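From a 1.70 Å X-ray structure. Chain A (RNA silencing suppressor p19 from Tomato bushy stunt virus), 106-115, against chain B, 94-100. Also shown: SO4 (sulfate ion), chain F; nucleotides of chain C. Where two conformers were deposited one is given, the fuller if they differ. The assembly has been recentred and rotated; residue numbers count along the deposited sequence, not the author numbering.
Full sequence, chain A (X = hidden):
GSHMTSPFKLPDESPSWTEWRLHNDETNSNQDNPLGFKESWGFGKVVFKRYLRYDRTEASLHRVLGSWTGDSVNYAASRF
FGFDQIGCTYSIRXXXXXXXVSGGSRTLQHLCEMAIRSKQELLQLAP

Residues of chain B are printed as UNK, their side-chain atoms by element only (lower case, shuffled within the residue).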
# COMPACT_ATOMS: atom_id res chain seq x y z
N ARG A 106 9.99 -2.42 -14.60
CA ARG A 106 10.36 -1.17 -15.26
C ARG A 106 10.08 0.00 -14.30
O ARG A 106 10.64 1.07 -14.48
CB ARG A 106 9.52 -0.98 -16.54
CG ARG A 106 10.29 -0.72 -17.81
CD ARG A 106 10.32 -1.93 -18.77
NE ARG A 106 9.03 -2.19 -19.40
CZ ARG A 106 8.78 -3.11 -20.34
NH1 ARG A 106 9.75 -3.91 -20.82
NH2 ARG A 106 7.52 -3.22 -20.78
N THR A 107 9.22 -0.20 -13.32
CA THR A 107 8.85 0.88 -12.39
C THR A 107 9.54 0.78 -11.02
O THR A 107 9.14 1.42 -10.05
CB THR A 107 7.28 0.99 -12.18
OG1 THR A 107 6.86 -0.06 -11.24
CG2 THR A 107 6.61 0.95 -13.54
N LEU A 108 10.56 -0.05 -10.88
CA LEU A 108 11.03 -0.41 -9.59
C LEU A 108 11.49 0.79 -8.75
O LEU A 108 11.28 0.79 -7.52
CB LEU A 108 12.18 -1.42 -9.65
CG LEU A 108 12.69 -2.05 -8.36
CD1 LEU A 108 11.66 -2.76 -7.48
CD2 LEU A 108 13.93 -3.00 -8.63
N GLN A 109 12.11 1.79 -9.39
CA GLN A 109 12.56 2.95 -8.63
C GLN A 109 11.35 3.66 -7.89
O GLN A 109 11.43 4.00 -6.69
CB GLN A 109 13.34 3.91 -9.52
CG GLN A 109 13.97 5.00 -8.71
CD GLN A 109 15.03 5.85 -9.47
OE1 GLN A 109 15.41 5.53 -10.59
NE2 GLN A 109 15.51 6.93 -8.83
N HIS A 110 10.27 3.82 -8.63
CA HIS A 110 9.03 4.41 -8.07
C HIS A 110 8.40 3.44 -7.06
O HIS A 110 7.85 3.89 -6.03
CB HIS A 110 8.03 4.73 -9.18
CG HIS A 110 8.39 5.86 -10.08
ND1 HIS A 110 9.15 6.96 -9.68
CD2 HIS A 110 7.99 6.13 -11.34
CE1 HIS A 110 9.25 7.81 -10.70
NE2 HIS A 110 8.55 7.33 -11.71
N LEU A 111 8.43 2.11 -7.29
CA LEU A 111 7.96 1.21 -6.26
C LEU A 111 8.77 1.39 -4.94
O LEU A 111 8.18 1.43 -3.87
CB LEU A 111 7.95 -0.25 -6.68
CG LEU A 111 7.23 -0.59 -7.93
CD1 LEU A 111 7.60 -2.09 -8.33
CD2 LEU A 111 5.74 -0.38 -7.77
N CYS A 112 10.13 1.56 -5.02
CA CYS A 112 10.89 1.73 -3.80
C CYS A 112 10.51 3.02 -3.05
O CYS A 112 10.53 3.09 -1.83
CB CYS A 112 12.43 1.77 -4.18
SG CYS A 112 12.94 -0.02 -4.63
N GLU A 113 10.25 4.02 -3.87
CA GLU A 113 9.99 5.42 -3.29
C GLU A 113 8.66 5.34 -2.54
O GLU A 113 8.54 5.80 -1.42
CB GLU A 113 9.90 6.45 -4.39
CG GLU A 113 11.27 7.01 -4.93
CD GLU A 113 11.14 7.69 -6.36
OE1 GLU A 113 10.00 8.06 -6.76
OE2 GLU A 113 12.15 7.81 -7.10
N MET A 114 7.68 4.67 -3.16
CA MET A 114 6.39 4.53 -2.46
C MET A 114 6.47 3.53 -1.30
O MET A 114 5.79 3.71 -0.26
CB MET A 114 5.25 4.10 -3.43
CG MET A 114 4.93 5.09 -4.54
SD MET A 114 4.55 6.77 -3.81
CE MET A 114 3.54 6.46 -2.45
N ALA A 115 7.25 2.48 -1.44
CA ALA A 115 7.43 1.45 -0.40
C ALA A 115 8.05 2.09 0.89
O ALA A 115 7.60 1.84 1.98
CB ALA A 115 8.33 0.30 -0.94
N UNK B 94 -1.81 4.27 -10.09
CA UNK B 94 -1.48 5.46 -10.86
C UNK B 94 -0.07 5.31 -11.45
O UNK B 94 0.86 4.92 -10.71
c UNK B 94 -1.91 9.62 -12.37
c UNK B 94 -2.10 8.34 -11.76
c UNK B 94 -0.40 8.88 -10.11
c UNK B 94 -0.17 10.08 -10.74
c UNK B 94 -0.91 10.46 -11.83
c UNK B 94 -1.38 7.97 -10.63
c UNK B 94 -1.59 6.68 -9.94
N UNK B 95 0.07 5.50 -12.76
CA UNK B 95 1.43 5.55 -13.39
C UNK B 95 2.27 4.27 -13.11
O UNK B 95 3.45 4.33 -12.74
n UNK B 95 5.87 9.81 -12.71
c UNK B 95 1.52 8.10 -13.35
n UNK B 95 4.32 10.41 -11.04
c UNK B 95 4.60 9.84 -12.24
n UNK B 95 3.63 9.31 -12.99
c UNK B 95 2.22 9.27 -12.67
c UNK B 95 2.18 6.76 -12.89
N UNK B 96 1.63 3.11 -13.24
CA UNK B 96 2.35 1.88 -13.15
C UNK B 96 2.50 1.30 -11.74
O UNK B 96 2.98 0.18 -11.54
N UNK B 97 2.11 2.08 -10.70
CA UNK B 97 2.26 1.62 -9.35
C UNK B 97 0.90 1.49 -8.64
O UNK B 97 0.06 2.39 -8.75
c UNK B 97 4.36 3.43 -9.19
c UNK B 97 3.33 2.42 -8.44
c UNK B 97 3.07 2.44 -6.96
N UNK B 98 0.72 0.32 -8.03
CA UNK B 98 -0.48 -0.03 -7.25
C UNK B 98 -0.10 -0.09 -5.79
O UNK B 98 0.97 -0.60 -5.41
c UNK B 98 -0.92 -1.38 -7.74
o UNK B 98 -1.88 -1.86 -6.91
N UNK B 99 -0.92 0.55 -4.95
CA UNK B 99 -0.86 0.43 -3.53
C UNK B 99 -2.16 -0.18 -2.99
O UNK B 99 -3.28 0.30 -3.31
c UNK B 99 1.13 3.78 -2.83
c UNK B 99 -0.56 1.76 -2.83
c UNK B 99 0.75 2.36 -3.47
c UNK B 99 -0.45 1.61 -1.33
N UNK B 100 -2.05 -1.17 -2.15
CA UNK B 100 -3.25 -1.76 -1.53
C UNK B 100 -3.11 -1.70 0.01
O UNK B 100 -2.11 -2.06 0.61
o UNK B 100 -3.65 -3.16 -3.43
c UNK B 100 -4.69 -3.81 -1.36
c UNK B 100 -3.49 -3.17 -2.01
S SO4 F . -0.58 1.85 -15.82
O1 SO4 F . -0.92 2.40 -14.42
O2 SO4 F . 0.53 0.89 -15.95
O3 SO4 F . -1.71 1.14 -16.46
O4 SO4 F . -0.15 3.01 -16.61
P C C 11 -8.60 -5.82 -7.53
OP1 C C 11 -9.23 -4.48 -7.66
OP2 C C 11 -8.70 -7.05 -8.45
O5' C C 11 -7.00 -5.65 -7.49
C5' C C 11 -6.45 -4.61 -6.66
C4' C C 11 -4.99 -4.95 -6.51
O4' C C 11 -4.82 -6.18 -5.76
C3' C C 11 -4.21 -5.28 -7.78
O3' C C 11 -3.93 -4.11 -8.50
C2' C C 11 -2.98 -5.90 -7.20
O2' C C 11 -2.19 -4.88 -6.54
C1' C C 11 -3.65 -6.82 -6.22
N1 C C 11 -4.09 -8.16 -6.74
C2 C C 11 -3.14 -9.16 -6.87
O2 C C 11 -1.97 -8.94 -6.60
N3 C C 11 -3.51 -10.38 -7.30
C4 C C 11 -4.78 -10.58 -7.64
N4 C C 11 -5.17 -11.79 -8.09
C5 C C 11 -5.76 -9.59 -7.55
C6 C C 11 -5.37 -8.39 -7.10
P U C 12 -3.45 -4.16 -10.02
OP1 U C 12 -3.38 -2.73 -10.46
OP2 U C 12 -4.48 -4.87 -10.72
O5' U C 12 -2.05 -4.89 -10.14
C5' U C 12 -0.87 -4.31 -9.52
C4' U C 12 0.35 -5.18 -9.68
O4' U C 12 0.06 -6.43 -9.00
C3' U C 12 0.62 -5.68 -11.10
O3' U C 12 1.29 -4.76 -11.92
C2' U C 12 1.54 -6.84 -10.81
O2' U C 12 2.82 -6.48 -10.30
C1' U C 12 0.73 -7.47 -9.70
N1 U C 12 -0.34 -8.43 -10.05
C2 U C 12 0.04 -9.71 -10.32
O2 U C 12 1.21 -10.04 -10.40
N3 U C 12 -1.00 -10.59 -10.58
C4 U C 12 -2.36 -10.39 -10.59
O4 U C 12 -3.10 -11.37 -10.80
C5 U C 12 -2.71 -9.02 -10.28
C6 U C 12 -1.71 -8.12 -10.04

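Position 94 of chain B carries seven side-chain carbons, one followed by a ring of six, no heteroatom, and nothing of chain A within reach. This is phenylalanine, whose apolar ring suits a buried site. F94(B) opens a type I' turn that ends at position 97, its backbone N hydrogen-bonded to the O of that residue at 3.0 Å.

Position 95 has three carbons, a nitrogen, and then a carbon bearing two more nitrogens. Its CA-to-CB bond points sideways, but the long chain brings a terminal nitrogen 3.8 Å from NE2 of H110(A), obliquely and without a hydrogen bond. The guanidinium means arginine. All three guanidinium nitrogens of R95(B) are satisfied elsewhere in the structure, while H110(A) directs ND1 to OE1 of E113(A) in a 3.2 Å hydrogen bond.

Position 96 has no side-chain atoms, and its backbone O lies 3.9 Å from OG1 of T107(A). With phi/psi of 88/-9, a CB would be jammed against the preceding carbonyl O; it would also come within 3.1 Å of CG2 of T107(A). This is glycine. The N of G96(B) donates a 2.9 Å hydrogen bond to O1 of the sulfate, an ion probably from the crystallisation liquor.

At position 97 one carbon carries two others and points toward the helix. That first carbon is 3.8 Å from CD2 of L111(A); one branch lies 3.9 Å from CB of H110(A), the other 4.0 Å from CG of M114(A). The compact fork is valine, and V97(B) fills this space with a short branched side chain.

Position 98 has one carbon and one oxygen and points away from chain A, so it is serine. The OG of S98(B) shares a 3.1 Å hydrogen bond with O2' of the cytidine at position 11 of chain C, as befits a protein that binds RNA.

Position 99 has four carbons, forked at the first, and the end of its two-carbon arm lies 3.6 Å from CE of M114(A). This is isoleucine; the longer arm gives I99(B) the length to meet that methyl.

Position 100, out of reach of the helix, has a carbon bearing one oxygen and one carbon: threonine. The hydroxyl of T100(B) is hydrogen-bonded elsewhere in the structure.

The contact works through strand alternation. V97(B) and I99(B) pack apolar side chains against L111(A) and M114(A), while S98(B) turns to the RNA; in the turn, R95(B) and G96(B) meet H110(A) and T107(A). Strand and helix run in roughly the same direction, 27° apart. The two stretches bury 333 Å² in all, without a cross-stretch hydrogen bond.

Chain B, residues 94-100: FRGVSIT
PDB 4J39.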